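Side-chain contact in polysaccharide deacetylase (Ammonifex degensii, PDB 4WCJ), which probably removes N-acetyl groups from poly-beta-1,6-N-acetyl-D-glucosamine as a zinc-binding family 4 carbohydrate esterase: residues 102-107 against 144-149. Residues are numbered along the deposited sequence; the frame is centred on the assembly and turned at random.
Sequences LSVYRH and KEMVAS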
loop_
_atom_site.group_PDB
_atom_site.type_symbol
_atom_site.label_atom_id
_atom_site.label_comp_id
_atom_site.label_asym_id
_atom_site.label_seq_id
_atom_site.Cartn_x
_atom_site.Cartn_y
_atom_site.Cartn_z
ATOM N N LEU A 102 6.732 8.343 -9.585
ATOM C CA LEU A 102 6.145 8.711 -10.868
ATOM C C LEU A 102 5.821 7.490 -11.724
ATOM O O LEU A 102 4.880 7.514 -12.514
ATOM C CB LEU A 102 7.090 9.643 -11.632
ATOM C CG LEU A 102 6.623 10.100 -13.014
ATOM C CD1 LEU A 102 5.253 10.776 -12.927
ATOM C CD2 LEU A 102 7.651 11.019 -13.656
ATOM N N SER A 103 6.596 6.418 -11.567
ATOM C CA SER A 103 6.378 5.236 -12.396
ATOM C C SER A 103 5.031 4.592 -12.116
ATOM O O SER A 103 4.515 3.876 -12.960
ATOM C CB SER A 103 7.491 4.195 -12.203
ATOM O OG SER A 103 7.452 3.640 -10.894
ATOM N N VAL A 104 4.461 4.816 -10.926
ATOM C CA VAL A 104 3.108 4.314 -10.683
ATOM C C VAL A 104 2.137 4.951 -11.686
ATOM O O VAL A 104 1.255 4.279 -12.220
ATOM C CB VAL A 104 2.643 4.579 -9.229
ATOM C CG1 VAL A 104 1.218 4.049 -9.006
ATOM C CG2 VAL A 104 3.604 3.925 -8.252
ATOM N N TYR A 105 2.300 6.245 -11.956
ATOM C CA TYR A 105 1.474 6.921 -12.950
ATOM C C TYR A 105 1.861 6.547 -14.378
ATOM O O TYR A 105 1.007 6.196 -15.191
ATOM C CB TYR A 105 1.567 8.438 -12.782
ATOM C CG TYR A 105 0.824 9.222 -13.835
ATOM C CD1 TYR A 105 -0.559 9.365 -13.780
ATOM C CD2 TYR A 105 1.503 9.822 -14.887
ATOM C CE1 TYR A 105 -1.240 10.085 -14.753
ATOM C CE2 TYR A 105 0.832 10.547 -15.860
ATOM C CZ TYR A 105 -0.538 10.678 -15.786
ATOM O OH TYR A 105 -1.197 11.394 -16.758
ATOM N N ARG A 106 3.154 6.629 -14.674
ATOM C CA ARG A 106 3.635 6.497 -16.049
ATOM C C ARG A 106 3.573 5.064 -16.576
ATOM O O ARG A 106 3.297 4.845 -17.763
ATOM C CB ARG A 106 5.063 7.037 -16.151
ATOM C CG ARG A 106 5.626 7.072 -17.563
ATOM C CD ARG A 106 6.946 7.833 -17.622
ATOM N NE ARG A 106 6.789 9.237 -17.248
ATOM C CZ ARG A 106 7.742 10.154 -17.378
ATOM N NH1 ARG A 106 7.516 11.411 -17.017
ATOM N NH2 ARG A 106 8.924 9.816 -17.876
ATOM N N HIS A 107 3.786 4.090 -15.698
ATOM C CA HIS A 107 3.913 2.704 -16.127
ATOM C C HIS A 107 2.926 1.732 -15.479
ATOM O O HIS A 107 2.385 0.869 -16.158
ATOM C CB HIS A 107 5.341 2.216 -15.871
ATOM C CG HIS A 107 6.390 3.003 -16.594
ATOM N ND1 HIS A 107 6.332 3.259 -17.949
ATOM C CD2 HIS A 107 7.538 3.576 -16.155
ATOM C CE1 HIS A 107 7.390 3.960 -18.311
ATOM N NE2 HIS A 107 8.140 4.164 -17.241
ATOM N N LYS A 144 -4.578 12.817 -8.805
ATOM C CA LYS A 144 -5.981 13.143 -9.023
ATOM C C LYS A 144 -6.543 12.433 -10.246
ATOM O O LYS A 144 -7.678 11.954 -10.216
ATOM C CB LYS A 144 -6.171 14.657 -9.159
ATOM C CG LYS A 144 -6.057 15.409 -7.841
ATOM C CD LYS A 144 -6.043 16.908 -8.045
ATOM C CE LYS A 144 -5.807 17.639 -6.731
ATOM N NZ LYS A 144 -5.888 19.115 -6.875
ATOM N N GLU A 145 -5.761 12.362 -11.317
ATOM C CA GLU A 145 -6.229 11.717 -12.543
ATOM C C GLU A 145 -6.449 10.223 -12.288
ATOM O O GLU A 145 -7.410 9.624 -12.779
ATOM C CB GLU A 145 -5.233 11.939 -13.683
ATOM C CG GLU A 145 -5.506 11.096 -14.911
ATOM C CD GLU A 145 -4.476 11.297 -16.010
ATOM O OE1 GLU A 145 -4.526 10.538 -17.001
ATOM O OE2 GLU A 145 -3.626 12.210 -15.890
ATOM N N MET A 146 -5.566 9.619 -11.505
ATOM C CA MET A 146 -5.721 8.206 -11.195
ATOM C C MET A 146 -6.918 7.955 -10.288
ATOM O O MET A 146 -7.649 6.982 -10.476
ATOM C CB MET A 146 -4.441 7.659 -10.569
ATOM C CG MET A 146 -3.309 7.576 -11.578
ATOM S SD MET A 146 -1.860 6.691 -10.949
ATOM C CE MET A 146 -1.326 7.839 -9.667
ATOM N N VAL A 147 -7.120 8.825 -9.304
ATOM C CA VAL A 147 -8.301 8.734 -8.448
ATOM C C VAL A 147 -9.588 8.901 -9.278
ATOM O O VAL A 147 -10.578 8.190 -9.076
ATOM C CB VAL A 147 -8.244 9.785 -7.308
ATOM C CG1 VAL A 147 -9.554 9.860 -6.569
ATOM C CG2 VAL A 147 -7.126 9.446 -6.331
ATOM N N ALA A 148 -9.570 9.816 -10.242
ATOM C CA ALA A 148 -10.745 10.063 -11.078
ATOM C C ALA A 148 -11.203 8.859 -11.908
ATOM O O ALA A 148 -12.350 8.824 -12.386
ATOM C CB ALA A 148 -10.478 11.251 -12.005
ATOM N N SER A 149 -10.316 7.887 -12.096
ATOM C CA SER A 149 -10.655 6.698 -12.871
ATOM C C SER A 149 -11.531 5.778 -12.032
ATOM O O SER A 149 -12.126 4.834 -12.551
ATOM C CB SER A 149 -9.392 5.951 -13.336
ATOM O OG SER A 149 -8.672 5.384 -12.249
#
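Tyr-105 and Met-146 meet between two neighbouring helices, 102-114 and 140-148, on the outside of the beta/alpha barrel of this family 4 carbohydrate esterase. The axes of the two short segments stay 11.2 Å apart, so long side chains bridge the gap.

The apolar part centres on Met-146. Its CG lies at the edge of the Tyr-105 ring, 4.0 Å from CD1. Met-146 SD makes an edge-on Met-aromatic contact, 5.4 Å from the centroid of the Tyr-105 ring. The same SD sits 3.9 Å from Tyr-105 CA. Val-104 CG1 reaches this sulfur more loosely. Beneath, Val-104 and Met-146 both rest on Phe-119 and Phe-121 of strand 119-123, which ties the helix pair to the barrel wall. The side chain of Val-104 is about 7 Å from that of Asp-99, a zinc ligand.

The polar part lies on the solvent side, where Glu-145 is exposed. The ring of Tyr-105 extends toward the second helix with chi1 at 176°, CG anti to the backbone N. Glu-145 comes from its own helix as an extended chain, its carboxylate turned 78° from the ring plane. Tyr-105 OH donates a 2.7 Å hydrogen bond to Glu-145 OE2. With an alanine here, Glu-145 OE2 would probably lose its hydroxyl partner and a gap would open beside Met-146 CG. The hydroxyl meets OE2 from above the carboxylate plane, 37° out of it.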